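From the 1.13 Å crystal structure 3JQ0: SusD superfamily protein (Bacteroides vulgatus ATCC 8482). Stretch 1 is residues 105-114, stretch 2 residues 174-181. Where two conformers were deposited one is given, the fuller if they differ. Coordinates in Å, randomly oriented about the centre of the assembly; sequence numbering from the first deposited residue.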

ATOM      1  N   GLY A 105      -6.719  17.336  13.743  1.00  9.75           N
ATOM      2  CA  GLY A 105      -5.556  16.894  12.972  1.00  8.95           C
ATOM      3  C   GLY A 105      -5.876  15.586  12.273  1.00  8.72           C
ATOM      4  O   GLY A 105      -5.604  15.407  11.063  1.00  8.66           O
ATOM      5  N   GLU A 106      -6.522  14.677  12.995  1.00  8.30           N
ATOM      6  CA  GLU A 106      -6.890  13.402  12.415  1.00  7.90           C
ATOM      7  C   GLU A 106      -7.944  13.507  11.323  1.00  8.59           C
ATOM      8  O   GLU A 106      -7.817  12.835  10.268  1.00  8.87           O
ATOM      9  CB  GLU A 106      -7.341  12.430  13.492  1.00  8.40           C
ATOM     10  CG  GLU A 106      -6.296  12.102  14.531  1.00  8.92           C
ATOM     11  CD  GLU A 106      -6.749  11.023  15.469  1.00  9.06           C
ATOM     12  OE1 GLU A 106      -7.824  11.168  16.040  1.00 10.31           O
ATOM     13  OE2 GLU A 106      -6.009  10.007  15.700  1.00  9.57           O
ATOM     14  N   ALA A 107      -8.988  14.305  11.554  1.00  8.65           N
ATOM     15  CA  ALA A 107     -10.094  14.374  10.627  1.00  8.70           C
ATOM     16  C   ALA A 107      -9.693  15.057   9.309  1.00  8.56           C
ATOM     17  O   ALA A 107      -9.976  14.550   8.215  1.00  8.68           O
ATOM     18  CB  ALA A 107     -11.296  15.054  11.276  1.00  9.69           C
ATOM     19  N   TYR A 108      -9.018  16.203   9.419  1.00  8.75           N
ATOM     20  CA  TYR A 108      -8.517  16.869   8.199  1.00  9.06           C
ATOM     21  C   TYR A 108      -7.536  15.933   7.457  1.00  8.40           C
ATOM     22  O   TYR A 108      -7.538  15.893   6.217  1.00  8.45           O
ATOM     23  CB  TYR A 108      -7.873  18.195   8.558  1.00  9.28           C
ATOM     24  CG  TYR A 108      -8.827  19.332   8.830  1.00  9.69           C
ATOM     25  CD1 TYR A 108      -9.675  19.787   7.857  1.00 10.33           C
ATOM     26  CD2 TYR A 108      -8.871  19.944  10.082  1.00 10.43           C
ATOM     27  CE1 TYR A 108     -10.543  20.856   8.078  1.00 11.84           C
ATOM     28  CE2 TYR A 108      -9.734  21.020  10.323  1.00 12.68           C
ATOM     29  CZ  TYR A 108     -10.558  21.452   9.323  1.00 13.64           C
ATOM     30  OH  TYR A 108     -11.408  22.523   9.554  1.00 15.66           O
ATOM     31  N   GLY A 109      -6.678  15.228   8.191  1.00  8.61           N
ATOM     32  CA  GLY A 109      -5.694  14.341   7.555  1.00  8.48           C
ATOM     33  C   GLY A 109      -6.385  13.199   6.816  1.00  7.54           C
ATOM     34  O   GLY A 109      -6.039  12.902   5.664  1.00  7.80           O
HETATM   35  N   MSE A 110      -7.363  12.554   7.480  1.00  7.85           N
HETATM   36  CA  MSE A 110      -8.092  11.461   6.830  0.67  8.03           C
HETATM   37  C   MSE A 110      -8.864  11.942   5.614  1.00  8.11           C
HETATM   38  O   MSE A 110      -8.954  11.209   4.599  1.00  7.83           O
HETATM   39  CB  MSE A 110      -9.012  10.753   7.805  0.67  9.05           C
HETATM   40  CG  MSE A 110      -8.312   9.919   8.886  0.67  7.97           C
HETATM   41 SE   MSE A 110      -9.535   8.898   9.983  0.67 11.47          SE
HETATM   42  CE  MSE A 110     -10.230  10.375  11.046  0.67 10.32           C
ATOM     43  N   ARG A 111      -9.433  13.147   5.675  1.00  8.18           N
ATOM     44  CA  ARG A 111     -10.150  13.651   4.514  1.00  8.60           C
ATOM     45  C   ARG A 111      -9.210  13.815   3.312  1.00  7.54           C
ATOM     46  O   ARG A 111      -9.496  13.371   2.191  1.00  7.89           O
ATOM     47  CB  ARG A 111     -10.887  14.970   4.825  1.00  8.20           C
ATOM     48  CG  ARG A 111     -11.733  15.451   3.661  1.00  9.26           C
ATOM     49  CD  ARG A 111     -12.749  16.479   4.034  1.00  9.28           C
ATOM     50  NE  ARG A 111     -12.144  17.762   4.302  1.00  9.36           N
ATOM     51  CZ  ARG A 111     -12.836  18.821   4.719  1.00  9.65           C
ATOM     52  NH1 ARG A 111     -14.091  18.691   5.037  1.00 11.92           N
ATOM     53  NH2 ARG A 111     -12.238  19.965   4.847  1.00 11.58           N
ATOM     54  N   ALA A 112      -8.058  14.429   3.552  1.00  7.89           N
ATOM     55  CA  ALA A 112      -7.044  14.610   2.504  1.00  7.42           C
ATOM     56  C   ALA A 112      -6.589  13.249   1.966  1.00  6.98           C
ATOM     57  O   ALA A 112      -6.385  13.094   0.765  1.00  7.46           O
ATOM     58  CB  ALA A 112      -5.870  15.397   3.062  1.00  8.31           C
ATOM     59  N   TYR A 113      -6.410  12.278   2.861  1.00  6.86           N
ATOM     60  CA  TYR A 113      -5.947  10.950   2.476  1.00  7.07           C
ATOM     61  C   TYR A 113      -6.897  10.285   1.483  1.00  7.23           C
ATOM     62  O   TYR A 113      -6.505   9.738   0.451  1.00  7.26           O
ATOM     63  CB  TYR A 113      -5.804  10.109   3.766  1.00  7.41           C
ATOM     64  CG  TYR A 113      -5.347   8.706   3.498  1.00  8.12           C
ATOM     65  CD1 TYR A 113      -4.010   8.403   3.209  1.00  7.89           C
ATOM     66  CD2 TYR A 113      -6.257   7.656   3.492  1.00  8.54           C
ATOM     67  CE1 TYR A 113      -3.614   7.081   2.907  1.00  8.89           C
ATOM     68  CE2 TYR A 113      -5.857   6.364   3.235  1.00  9.96           C
ATOM     69  CZ  TYR A 113      -4.580   6.084   2.907  1.00  9.35           C
ATOM     70  OH  TYR A 113      -4.210   4.793   2.545  1.00 11.54           O
ATOM     71  N   LEU A 114      -8.192  10.351   1.770  1.00  6.86           N
ATOM     72  CA  LEU A 114      -9.181   9.772   0.887  1.00  7.54           C
ATOM     73  C   LEU A 114      -9.238  10.524  -0.444  1.00  6.68           C
ATOM     74  O   LEU A 114      -9.267   9.897  -1.503  1.00  7.67           O
ATOM     75  CB  LEU A 114     -10.558   9.703   1.558  1.00  7.30           C
ATOM     76  CG  LEU A 114     -10.657   8.787   2.760  1.00  8.05           C
ATOM     77  CD1 LEU A 114     -12.016   8.899   3.431  1.00 10.81           C
ATOM     78  CD2 LEU A 114     -10.389   7.311   2.376  1.00 10.53           C
TER
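Stretch 2 (174-181) KLGRHFWS

Stretch 1 is a run of helix, from Gly105 to Leu114, that continues beyond both ends. Stretch 2 forms neither helix nor strand, so the contact has no crossing angle to define it; what defines it is one tryptophan laid against a glycine.

Lys174 opens stretch 2 without touching the helix, although its CA-to-CB bond points toward it. Leu175 also points toward the helix and makes the first contact, its CD1 lying 3.6 Å from Glu106 OE1. Its chi1 m, chi2 t rotamer extends that methyl to the end of the acid.

The chain then turns away. Gly176 to Phe179 is a type I beta turn, closed by a hydrogen bond from Phe179 N to Gly176 O at 3.1 Å. Gly176 has phi/psi of 92/166, where a CB would be jammed against the carbonyl oxygen of Leu175 and would also run into His178 CE1, so the backbone alone calls for glycine. Arg177 and His178, the middle of the turn, stay clear of the helix.

Phe179 brings the chain back in an extended conformation. Its side chain leaves sideways, and Glu106 OE2 lies 3.4 Å from Phe179 CB, near the plane of the ring at its edge.

Trp180 carries most of the contact. Trp180 CA is 5.2 Å from Glu106 CA, the nearest such pair, and the CA-to-CB bond of Trp180 points toward the helix. With chi1 at t and chi2 at -88°, the indole lies along the helix, one face over backbone atoms of Glu106, Gly109 and Met110. Gly109 makes this possible: its CA is 3.6 Å from Trp180 NE1, and a CB there would point toward stretch 2 and come within 2.2 Å of that nitrogen. Farther along the helix, Met110, a selenomethionine, places CG 4.1 Å from Trp180 CE3, and Tyr113 CD1 meets Trp180 CH2 at 3.6 Å. The Tyr113 ring and the six-membered ring of Trp180 meet obliquely, planes at 59° and centroids 5.4 Å apart.

The backbone of Trp180 is also engaged. Its O is 2.6 Å from Glu106 OE2, close enough for two oxygens that the acid probably holds a proton.

Ser181 turns its CB away from the helix and caps the start of the next one in the chain. The rule is economical: a glycine on the helix clears a place for a flat indole, the residue one position later packs beside the six-membered ring, the one four positions later closes its far end, and an acid three positions earlier reaches the backbone that delivers it.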

ATOM      1  N   LYS A 174      -0.654   9.931  20.114  1.00 14.30           N
ATOM      2  CA  LYS A 174      -1.516  10.118  21.271  1.00 15.60           C
ATOM      3  C   LYS A 174      -2.583   9.051  21.371  1.00 14.37           C
ATOM      4  O   LYS A 174      -2.929   8.644  22.465  1.00 16.75           O
ATOM      5  CB  LYS A 174      -2.181  11.498  21.235  1.00 16.46           C
ATOM      6  CG  LYS A 174      -3.116  11.809  22.409  1.00 21.75           C
ATOM      7  CD  LYS A 174      -3.757  13.188  22.137  1.00 27.59           C
ATOM      8  CE  LYS A 174      -4.748  13.670  23.180  1.00 32.47           C
ATOM      9  NZ  LYS A 174      -6.149  13.629  22.637  1.00 36.00           N
ATOM     10  N   LEU A 175      -3.102   8.600  20.226  1.00 13.44           N
ATOM     11  CA  LEU A 175      -4.125   7.572  20.190  1.00 12.78           C
ATOM     12  C   LEU A 175      -3.597   6.262  19.578  1.00 13.38           C
ATOM     13  O   LEU A 175      -4.381   5.388  19.190  1.00 15.44           O
ATOM     14  CB  LEU A 175      -5.327   8.066  19.442  1.00 12.89           C
ATOM     15  CG  LEU A 175      -6.032   9.256  20.092  1.00 13.21           C
ATOM     16  CD1 LEU A 175      -7.172   9.734  19.253  1.00 13.78           C
ATOM     17  CD2 LEU A 175      -6.570   8.923  21.502  1.00 14.85           C
ATOM     18  N   GLY A 176      -2.273   6.148  19.518  1.00 12.14           N
ATOM     19  CA  GLY A 176      -1.614   4.953  18.984  1.00 12.01           C
ATOM     20  C   GLY A 176      -1.304   5.046  17.492  1.00 10.68           C
ATOM     21  O   GLY A 176      -1.846   5.888  16.774  1.00 10.44           O
ATOM     22  N   ARG A 177      -0.456   4.123  17.047  1.00  9.62           N
ATOM     23  CA  ARG A 177      -0.041   4.087  15.640  1.00  8.41           C
ATOM     24  C   ARG A 177      -1.132   3.569  14.735  1.00  9.04           C
ATOM     25  O   ARG A 177      -0.982   3.669  13.521  1.00  9.71           O
ATOM     26  CB  ARG A 177       1.222   3.244  15.500  1.00  9.05           C
ATOM     27  CG  ARG A 177       2.405   3.818  16.237  1.00  9.79           C
ATOM     28  CD  ARG A 177       3.497   2.758  16.506  1.00  9.94           C
ATOM     29  NE  ARG A 177       4.484   3.285  17.439  1.00 11.50           N
ATOM     30  CZ  ARG A 177       5.584   3.934  17.113  1.00 10.73           C
ATOM     31  NH1 ARG A 177       5.974   4.056  15.864  1.00  9.29           N
ATOM     32  NH2 ARG A 177       6.374   4.396  18.071  1.00 12.72           N
ATOM     33  N   HIS A 178      -2.201   3.014  15.301  1.00  9.47           N
ATOM     34  CA  HIS A 178      -3.332   2.600  14.487  0.57  7.89           C
ATOM     35  C   HIS A 178      -4.399   3.685  14.352  1.00  8.20           C
ATOM     36  O   HIS A 178      -5.421   3.449  13.738  1.00  9.30           O
ATOM     37  CB  HIS A 178      -3.892   1.308  15.056  0.57  7.49           C
ATOM     38  CG  HIS A 178      -4.408   1.474  16.445  0.57  7.75           C
ATOM     39  ND1 HIS A 178      -3.645   2.047  17.438  0.57  9.13           N
ATOM     40  CD2 HIS A 178      -5.599   1.177  16.988  0.57  8.33           C
ATOM     41  CE1 HIS A 178      -4.358   2.095  18.542  0.57  9.50           C
ATOM     42  NE2 HIS A 178      -5.531   1.550  18.298  0.57 10.04           N
ATOM     43  N   PHE A 179      -4.120   4.879  14.885  1.00  7.81           N
ATOM     44  CA  PHE A 179      -4.943   6.058  14.687  1.00  8.12           C
ATOM     45  C   PHE A 179      -4.096   7.083  13.950  1.00  7.63           C
ATOM     46  O   PHE A 179      -2.874   7.108  14.057  1.00  8.55           O
ATOM     47  CB  PHE A 179      -5.470   6.630  16.025  1.00  9.09           C
ATOM     48  CG  PHE A 179      -6.716   5.928  16.522  1.00 10.53           C
ATOM     49  CD1 PHE A 179      -6.714   4.585  16.902  1.00 14.74           C
ATOM     50  CD2 PHE A 179      -7.913   6.603  16.583  1.00 10.74           C
ATOM     51  CE1 PHE A 179      -7.883   3.976  17.347  1.00 16.39           C
ATOM     52  CE2 PHE A 179      -9.070   5.980  17.011  1.00 11.80           C
ATOM     53  CZ  PHE A 179      -9.071   4.681  17.355  1.00 13.68           C
ATOM     54  N   TRP A 180      -4.760   7.979  13.210  1.00  7.80           N
ATOM     55  CA  TRP A 180      -4.055   8.990  12.465  1.00  7.87           C
ATOM     56  C   TRP A 180      -3.273   9.911  13.412  1.00  7.81           C
ATOM     57  O   TRP A 180      -3.678  10.138  14.544  1.00  8.45           O
ATOM     58  CB  TRP A 180      -5.027   9.777  11.560  1.00  8.28           C
ATOM     59  CG  TRP A 180      -4.362  10.543  10.454  1.00  7.40           C
ATOM     60  CD1 TRP A 180      -3.870  11.830  10.505  1.00  7.72           C
ATOM     61  CD2 TRP A 180      -4.097  10.055   9.137  1.00  7.85           C
ATOM     62  NE1 TRP A 180      -3.350  12.159   9.282  1.00  8.06           N
ATOM     63  CE2 TRP A 180      -3.448  11.106   8.426  1.00  7.33           C
ATOM     64  CE3 TRP A 180      -4.373   8.861   8.474  1.00  8.04           C
ATOM     65  CZ2 TRP A 180      -3.029  10.978   7.117  1.00  8.24           C
ATOM     66  CZ3 TRP A 180      -3.956   8.724   7.147  1.00  8.81           C
ATOM     67  CH2 TRP A 180      -3.304   9.786   6.484  1.00  8.39           C
ATOM     68  N   SER A 181      -2.157  10.457  12.943  1.00  8.22           N
ATOM     69  CA  SER A 181      -1.223  11.225  13.793  1.00  7.99           C
ATOM     70  C   SER A 181      -0.510  12.263  12.934  1.00  8.49           C
ATOM     71  O   SER A 181      -0.609  12.274  11.685  1.00  8.46           O
ATOM     72  CB  SER A 181      -0.188  10.290  14.415  1.00  8.83           C
ATOM     73  OG  SER A 181       0.685   9.784  13.420  1.00  9.88           O
TER